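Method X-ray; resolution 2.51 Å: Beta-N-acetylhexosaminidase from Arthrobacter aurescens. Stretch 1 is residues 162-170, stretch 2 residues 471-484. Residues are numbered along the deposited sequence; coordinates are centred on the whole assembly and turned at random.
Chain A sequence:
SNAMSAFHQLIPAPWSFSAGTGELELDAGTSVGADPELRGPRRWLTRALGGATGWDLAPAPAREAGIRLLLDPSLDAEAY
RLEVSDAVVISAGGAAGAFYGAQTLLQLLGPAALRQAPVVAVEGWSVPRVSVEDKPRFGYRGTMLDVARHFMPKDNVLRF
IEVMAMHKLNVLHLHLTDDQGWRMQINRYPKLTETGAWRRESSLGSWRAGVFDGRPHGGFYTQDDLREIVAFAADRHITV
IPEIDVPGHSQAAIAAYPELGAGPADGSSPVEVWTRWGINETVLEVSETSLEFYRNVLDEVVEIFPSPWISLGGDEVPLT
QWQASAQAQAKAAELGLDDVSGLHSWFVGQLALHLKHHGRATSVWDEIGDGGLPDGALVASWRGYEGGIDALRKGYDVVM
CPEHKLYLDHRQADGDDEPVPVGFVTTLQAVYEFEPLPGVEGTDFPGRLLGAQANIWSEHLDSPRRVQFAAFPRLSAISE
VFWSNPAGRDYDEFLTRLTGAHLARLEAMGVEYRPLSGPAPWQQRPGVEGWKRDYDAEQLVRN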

ATOM      1  N   GLU A 162       9.933  -0.946  -3.802  1.00 29.57           N
ATOM      2  CA  GLU A 162      10.003  -0.060  -4.959  1.00 29.95           C
ATOM      3  C   GLU A 162      10.799   1.206  -4.637  1.00 32.81           C
ATOM      4  O   GLU A 162      11.619   1.678  -5.442  1.00 29.68           O
ATOM      5  N   VAL A 163      10.553   1.757  -3.450  1.00 35.21           N
ATOM      6  CA  VAL A 163      11.303   2.918  -2.981  1.00 34.79           C
ATOM      7  C   VAL A 163      12.782   2.580  -2.756  1.00 35.54           C
ATOM      8  O   VAL A 163      13.654   3.418  -2.995  1.00 35.51           O
HETATM    9  N   MSE A 164      13.063   1.357  -2.305  1.00 29.35           N
HETATM   10  CA  MSE A 164      14.453   0.905  -2.147  1.00 36.26           C
HETATM   11  C   MSE A 164      15.212   0.888  -3.472  1.00 36.86           C
HETATM   12  O   MSE A 164      16.347   1.350  -3.554  1.00 28.44           O
ATOM     13  N   ALA A 165      14.592   0.318  -4.499  1.00 36.46           N
ATOM     14  CA  ALA A 165      15.259   0.173  -5.782  1.00 34.19           C
ATOM     15  C   ALA A 165      15.548   1.552  -6.381  1.00 32.26           C
ATOM     16  O   ALA A 165      16.510   1.734  -7.139  1.00 30.19           O
HETATM   17  N   MSE A 166      14.706   2.519  -6.036  1.00 29.51           N
HETATM   18  CA  MSE A 166      14.856   3.874  -6.550  1.00 36.91           C
HETATM   19  C   MSE A 166      16.097   4.531  -5.955  1.00 35.80           C
HETATM   20  O   MSE A 166      16.678   5.441  -6.542  1.00 40.85           O
ATOM     21  N   HIS A 167      16.496   4.059  -4.783  1.00 34.52           N
ATOM     22  CA  HIS A 167      17.729   4.521  -4.144  1.00 32.40           C
ATOM     23  C   HIS A 167      18.944   3.634  -4.463  1.00 33.77           C
ATOM     24  O   HIS A 167      20.039   3.859  -3.944  1.00 40.29           O
ATOM     25  N   LYS A 168      18.734   2.648  -5.333  1.00 24.39           N
ATOM     26  CA  LYS A 168      19.774   1.728  -5.778  1.00 23.83           C
ATOM     27  C   LYS A 168      20.280   0.809  -4.669  1.00 27.94           C
ATOM     28  O   LYS A 168      21.384   0.312  -4.748  1.00 28.70           O
ATOM     29  N   LEU A 169      19.451   0.586  -3.652  1.00 28.10           N
ATOM     30  CA  LEU A 169      19.719  -0.400  -2.618  1.00 25.44           C
ATOM     31  C   LEU A 169      19.453  -1.773  -3.209  1.00 32.73           C
ATOM     32  O   LEU A 169      18.416  -1.975  -3.843  1.00 28.90           O
ATOM     33  N   ASN A 170      20.440  -2.671  -3.098  1.00 35.54           N
ATOM     34  CA  ASN A 170      20.311  -4.049  -3.577  1.00 28.26           C
ATOM     35  C   ASN A 170      20.011  -5.193  -2.587  1.00 30.79           C
ATOM     36  O   ASN A 170      19.853  -6.329  -3.012  1.00 33.37           O
ATOM     37  N   ALA A 471      12.247   5.534   8.432  1.00 35.08           N
ATOM     38  CA  ALA A 471      13.243   5.251   7.409  1.00 27.21           C
ATOM     39  C   ALA A 471      13.695   6.489   6.659  1.00 28.84           C
ATOM     40  O   ALA A 471      14.837   6.563   6.204  1.00 35.55           O
ATOM     41  N   PHE A 472      12.808   7.461   6.500  1.00 32.60           N
ATOM     42  CA  PHE A 472      13.151   8.613   5.667  1.00 36.01           C
ATOM     43  C   PHE A 472      13.045   9.918   6.415  1.00 38.32           C
ATOM     44  O   PHE A 472      12.212  10.046   7.315  1.00 39.09           O
ATOM     45  N   PRO A 473      13.854  10.916   6.020  1.00 39.07           N
ATOM     46  CA  PRO A 473      14.854  11.039   4.947  1.00 32.97           C
ATOM     47  C   PRO A 473      16.191  10.276   5.131  1.00 40.71           C
ATOM     48  O   PRO A 473      16.972  10.199   4.183  1.00 35.46           O
ATOM     49  N   ARG A 474      16.492   9.810   6.341  1.00 44.70           N
ATOM     50  CA  ARG A 474      17.797   9.195   6.625  1.00 41.97           C
ATOM     51  C   ARG A 474      18.252   8.144   5.618  1.00 35.96           C
ATOM     52  O   ARG A 474      19.391   8.161   5.188  1.00 36.78           O
ATOM     53  N   LEU A 475      17.359   7.244   5.236  1.00 36.79           N
ATOM     54  CA  LEU A 475      17.685   6.200   4.274  1.00 32.92           C
ATOM     55  C   LEU A 475      18.112   6.764   2.900  1.00 39.55           C
ATOM     56  O   LEU A 475      18.791   6.089   2.123  1.00 38.00           O
ATOM     57  N   SER A 476      17.713   7.996   2.596  1.00 34.39           N
ATOM     58  CA  SER A 476      18.140   8.625   1.353  1.00 42.49           C
ATOM     59  C   SER A 476      19.616   9.004   1.435  1.00 43.64           C
ATOM     60  O   SER A 476      20.379   8.788   0.488  1.00 42.47           O
ATOM     61  N   ALA A 477      20.006   9.581   2.568  1.00 39.07           N
ATOM     62  CA  ALA A 477      21.400   9.937   2.810  1.00 37.01           C
ATOM     63  C   ALA A 477      22.291   8.680   2.883  1.00 42.40           C
ATOM     64  O   ALA A 477      23.395   8.633   2.324  1.00 40.99           O
ATOM     65  N   ILE A 478      21.787   7.660   3.569  1.00 39.56           N
ATOM     66  CA  ILE A 478      22.440   6.362   3.637  1.00 35.07           C
ATOM     67  C   ILE A 478      22.628   5.736   2.252  1.00 33.94           C
ATOM     68  O   ILE A 478      23.688   5.192   1.959  1.00 38.66           O
ATOM     69  N   SER A 479      21.620   5.815   1.391  1.00 32.63           N
ATOM     70  CA  SER A 479      21.753   5.226   0.058  1.00 36.23           C
ATOM     71  C   SER A 479      22.922   5.856  -0.691  1.00 40.94           C
ATOM     72  O   SER A 479      23.569   5.192  -1.504  1.00 45.18           O
ATOM     73  N   GLU A 480      23.191   7.134  -0.413  1.00 34.77           N
ATOM     74  CA  GLU A 480      24.311   7.831  -1.043  1.00 36.53           C
ATOM     75  C   GLU A 480      25.647   7.356  -0.466  1.00 42.81           C
ATOM     76  O   GLU A 480      26.610   7.105  -1.193  1.00 40.04           O
ATOM     77  N   VAL A 481      25.693   7.238   0.855  1.00 42.88           N
ATOM     78  CA  VAL A 481      26.872   6.717   1.523  1.00 39.17           C
ATOM     79  C   VAL A 481      27.246   5.348   0.946  1.00 37.17           C
ATOM     80  O   VAL A 481      28.416   5.076   0.722  1.00 37.49           O
ATOM     81  N   PHE A 482      26.250   4.505   0.671  1.00 35.48           N
ATOM     82  CA  PHE A 482      26.504   3.164   0.126  1.00 28.91           C
ATOM     83  C   PHE A 482      26.864   3.144  -1.357  1.00 32.72           C
ATOM     84  O   PHE A 482      27.649   2.305  -1.790  1.00 38.26           O
ATOM     85  N   TRP A 483      26.172   3.957  -2.148  1.00 31.92           N
ATOM     86  CA  TRP A 483      26.430   4.046  -3.583  1.00 32.61           C
ATOM     87  C   TRP A 483      27.581   4.949  -4.060  1.00 34.02           C
ATOM     88  O   TRP A 483      28.452   4.514  -4.819  1.00 32.74           O
ATOM     89  N   SER A 484      27.599   6.191  -3.584  1.00 30.87           N
ATOM     90  CA  SER A 484      28.384   7.226  -4.249  1.00 36.11           C
ATOM     91  C   SER A 484      29.861   7.208  -3.884  1.00 38.08           C
ATOM     92  O   SER A 484      30.318   6.363  -3.135  1.00 45.77           O
TER

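The contact between residues 162-170 and 471-484 is a buried, mixed packing of a helix end against the side of a second helix, in which apolar and aromatic side chains supply most of the surface and a histidine supplies one weak direct hydrogen bond. It illustrates how the residues that end a helix can do more of the packing than the helix body. Here the first helix closes with a Schellman motif, Lys 168 taking a positive phi while its N bonds to Ala 165 O at 3.0 Å and Leu 169 N bonds to Met 164 O at 3.2 Å. The three consecutive residues His 167, Lys 168 and Leu 169 carry most of this stretch's share of the 473 Å² buried in total.

His 167 and Ser 479 have the nearest CA atoms across the stretches, 5.9 Å apart. The CB of His 167 points toward the second stretch, and an m rotamer with chi2 near 88° brings the ring between its own helix and the partner. The ring is held to its own helix, ND1 donating to Val 163 O at 2.8 Å with a nearly straight geometry. That bond fixes a proton on ND1, while NE2 makes a weak hydrogen bond to Ser 476 OG (m rotamer; 3.2 Å), bent to 123°; NE2 is also satisfied elsewhere in the structure. Ser 479, in the p rotamer, turns its hydroxyl back to its own helix, OG donating to Ser 476 O at 2.7 Å, and so meets the histidine only as a packing neighbour: OG sits at the ring edge, 3.5 Å from His 167 CD2.

Beyond the imidazole, Phe 472 (m) points toward the first stretch. Its CE1 lies 3.7 Å from His 167 CE1, the two rings meeting obliquely with planes at 35°, and its CZ comes within 3.4 Å of CG1 of Val 163, a t rotamer, in a tight apolar contact.

Leu 169 shows how a side chain can pack well without starting in the right direction. Its CB leaves sideways, yet the m, t conformation brings both methyl groups nearer the second helix. CD1 lies 4.1 Å from CD1 of Leu 475 (t, p), while CD2 is 4.0 Å from CD2 of Phe 482 (m) and 4.2 Å from Ser 479 CB.

Lys 168 (m) and Trp 483 (t) both point toward each other's stretch. Extended through chi2 and chi3, the lysine lays CD over one face of the indole, 3.4 Å from the centroid of the six-membered ring and almost on its normal, a CH-pi contact. NZ is 5.5 Å from that centroid, so any cation-pi attraction is weak at most; the amine finds its hydrogen bonding elsewhere in the structure.

One water completes the polar linkage. Its O donates to the backbone carbonyls His 167 O, at 3.0 Å, and Ser 479 O, at 2.9 Å, bridging two acceptors that could not bond to each other directly.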

ATOM      1  CB  GLU A 162       8.587   0.298  -5.418  1.00 31.79           C
ATOM      2  CG  GLU A 162       8.537   1.108  -6.698  1.00 47.58           C
ATOM      3  CD  GLU A 162       8.681   0.258  -7.957  1.00 61.42           C
ATOM      4  OE1 GLU A 162       7.625  -0.147  -8.496  1.00 71.42           O
ATOM      5  OE2 GLU A 162       9.832   0.011  -8.412  1.00 51.73           O
ATOM      6  CB  VAL A 163      10.691   3.511  -1.700  1.00 32.18           C
ATOM      7  CG1 VAL A 163      11.542   4.642  -1.181  1.00 29.54           C
ATOM      8  CG2 VAL A 163       9.261   4.000  -1.969  1.00 30.86           C
HETATM    9  CB  MSE A 164      14.526  -0.504  -1.557  1.00 29.01           C
HETATM   10  CG  MSE A 164      14.240  -0.627  -0.081  1.00 24.15           C
HETATM   11 SE   MSE A 164      14.394  -2.511   0.450  0.69 25.41          SE
HETATM   12  CE  MSE A 164      16.253  -2.914   0.051  1.00 23.82           C
ATOM     13  CB  ALA A 165      14.408  -0.668  -6.728  1.00 32.90           C
HETATM   14  CB  MSE A 166      13.602   4.706  -6.256  1.00 45.48           C
HETATM   15  CG  MSE A 166      13.644   6.121  -6.820  1.00 53.03           C
HETATM   16 SE   MSE A 166      14.327   7.445  -5.551  0.50 40.69          SE
HETATM   17  CE  MSE A 166      12.582   8.030  -4.773  1.00 14.70           C
ATOM     18  CB  HIS A 167      17.529   4.664  -2.642  1.00 26.41           C
ATOM     19  CG  HIS A 167      16.595   5.771  -2.268  1.00 36.53           C
ATOM     20  ND1 HIS A 167      15.232   5.595  -2.177  1.00 43.36           N
ATOM     21  CD2 HIS A 167      16.831   7.073  -1.988  1.00 40.32           C
ATOM     22  CE1 HIS A 167      14.666   6.741  -1.836  1.00 34.72           C
ATOM     23  NE2 HIS A 167      15.615   7.651  -1.715  1.00 39.13           N
ATOM     24  CB  LYS A 168      20.949   2.511  -6.371  1.00 29.14           C
ATOM     25  CG  LYS A 168      20.644   3.266  -7.685  1.00 33.61           C
ATOM     26  CD  LYS A 168      21.901   3.990  -8.208  1.00 39.72           C
ATOM     27  CE  LYS A 168      21.757   4.526  -9.640  1.00 36.39           C
ATOM     28  NZ  LYS A 168      20.865   5.714  -9.753  1.00 33.27           N
ATOM     29  CB  LEU A 169      18.834  -0.161  -1.394  1.00 22.53           C
ATOM     30  CG  LEU A 169      19.125   1.181  -0.711  1.00 33.73           C
ATOM     31  CD1 LEU A 169      18.041   1.577   0.268  1.00 38.29           C
ATOM     32  CD2 LEU A 169      20.480   1.167  -0.022  1.00 26.87           C
ATOM     33  CB  ASN A 170      21.482  -4.416  -4.484  1.00 34.04           C
ATOM     34  CG  ASN A 170      22.795  -4.423  -3.755  1.00 39.43           C
ATOM     35  OD1 ASN A 170      22.846  -4.261  -2.536  1.00 39.63           O
ATOM     36  ND2 ASN A 170      23.876  -4.621  -4.500  1.00 40.06           N
ATOM     37  CB  ALA A 471      12.726   4.194   6.435  1.00 23.67           C
ATOM     38  CB  PHE A 472      12.284   8.641   4.415  1.00 32.12           C
ATOM     39  CG  PHE A 472      12.558   7.510   3.488  1.00 29.09           C
ATOM     40  CD1 PHE A 472      13.626   7.572   2.606  1.00 24.09           C
ATOM     41  CD2 PHE A 472      11.772   6.366   3.518  1.00 28.59           C
ATOM     42  CE1 PHE A 472      13.904   6.525   1.752  1.00 29.00           C
ATOM     43  CE2 PHE A 472      12.037   5.313   2.662  1.00 31.41           C
ATOM     44  CZ  PHE A 472      13.109   5.390   1.775  1.00 34.42           C
ATOM     45  CB  PRO A 473      15.090  12.548   4.884  1.00 32.67           C
ATOM     46  CG  PRO A 473      14.948  12.978   6.309  1.00 35.82           C
ATOM     47  CD  PRO A 473      13.883  12.095   6.911  1.00 38.46           C
ATOM     48  CB  ARG A 474      17.829   8.603   8.035  1.00 35.78           C
ATOM     49  CG  ARG A 474      17.887   9.665   9.099  1.00 38.28           C
ATOM     50  CD  ARG A 474      17.940   9.048  10.465  1.00 38.44           C
ATOM     51  NE  ARG A 474      16.695   8.382  10.811  1.00 35.54           N
ATOM     52  CZ  ARG A 474      16.476   7.787  11.975  1.00 36.64           C
ATOM     53  NH1 ARG A 474      17.423   7.765  12.909  1.00 42.98           N
ATOM     54  NH2 ARG A 474      15.311   7.213  12.207  1.00 34.15           N
ATOM     55  CB  LEU A 475      16.491   5.258   4.121  1.00 27.14           C
ATOM     56  CG  LEU A 475      16.767   3.935   3.423  1.00 29.25           C
ATOM     57  CD1 LEU A 475      18.030   3.301   3.993  1.00 28.41           C
ATOM     58  CD2 LEU A 475      15.578   2.986   3.569  1.00 27.88           C
ATOM     59  CB  SER A 476      17.303   9.867   1.040  1.00 41.70           C
ATOM     60  OG  SER A 476      15.944   9.534   0.839  1.00 45.04           O
ATOM     61  CB  ALA A 477      21.503  10.746   4.083  1.00 30.36           C
ATOM     62  CB  ILE A 478      21.675   5.415   4.591  1.00 33.04           C
ATOM     63  CG1 ILE A 478      22.000   5.770   6.041  1.00 35.02           C
ATOM     64  CG2 ILE A 478      22.043   3.979   4.346  1.00 25.86           C
ATOM     65  CD1 ILE A 478      20.884   5.495   7.019  1.00 29.93           C
ATOM     66  CB  SER A 479      20.460   5.351  -0.763  1.00 40.78           C
ATOM     67  OG  SER A 479      20.259   6.674  -1.256  1.00 43.95           O
ATOM     68  CB  GLU A 480      24.174   9.350  -0.900  1.00 29.29           C
ATOM     69  CG  GLU A 480      25.306  10.106  -1.574  1.00 36.27           C
ATOM     70  CD  GLU A 480      24.895  11.462  -2.141  1.00 42.19           C
ATOM     71  OE1 GLU A 480      23.958  11.504  -2.964  1.00 43.21           O
ATOM     72  OE2 GLU A 480      25.523  12.480  -1.775  1.00 39.35           O
ATOM     73  CB  VAL A 481      26.662   6.636   3.054  1.00 37.34           C
ATOM     74  CG1 VAL A 481      27.815   5.901   3.725  1.00 20.09           C
ATOM     75  CG2 VAL A 481      26.471   8.037   3.652  1.00 24.33           C
ATOM     76  CB  PHE A 482      25.298   2.240   0.323  1.00 23.96           C
ATOM     77  CG  PHE A 482      24.960   1.975   1.758  1.00 28.00           C
ATOM     78  CD1 PHE A 482      25.689   2.562   2.776  1.00 24.53           C
ATOM     79  CD2 PHE A 482      23.902   1.134   2.087  1.00 31.21           C
ATOM     80  CE1 PHE A 482      25.372   2.312   4.105  1.00 30.42           C
ATOM     81  CE2 PHE A 482      23.575   0.885   3.406  1.00 33.53           C
ATOM     82  CZ  PHE A 482      24.314   1.475   4.421  1.00 32.07           C
ATOM     83  CB  TRP A 483      25.138   4.431  -4.330  1.00 27.06           C
ATOM     84  CG  TRP A 483      25.336   4.448  -5.796  1.00 27.77           C
ATOM     85  CD1 TRP A 483      25.862   5.462  -6.539  1.00 28.00           C
ATOM     86  CD2 TRP A 483      25.071   3.378  -6.703  1.00 32.10           C
ATOM     87  NE1 TRP A 483      25.912   5.100  -7.863  1.00 30.56           N
ATOM     88  CE2 TRP A 483      25.436   3.822  -7.990  1.00 33.80           C
ATOM     89  CE3 TRP A 483      24.561   2.087  -6.554  1.00 33.71           C
ATOM     90  CZ2 TRP A 483      25.305   3.024  -9.119  1.00 38.17           C
ATOM     91  CZ3 TRP A 483      24.432   1.294  -7.675  1.00 36.80           C
ATOM     92  CH2 TRP A 483      24.803   1.764  -8.943  1.00 39.82           C
ATOM     93  CB  SER A 484      27.829   8.629  -3.959  1.00 39.52           C
ATOM     94  OG  SER A 484      26.442   8.703  -4.208  1.00 42.19           O
TER
HETATM   95  O   HOH W   1      22.522   2.794  -2.707  1.00 25.51           O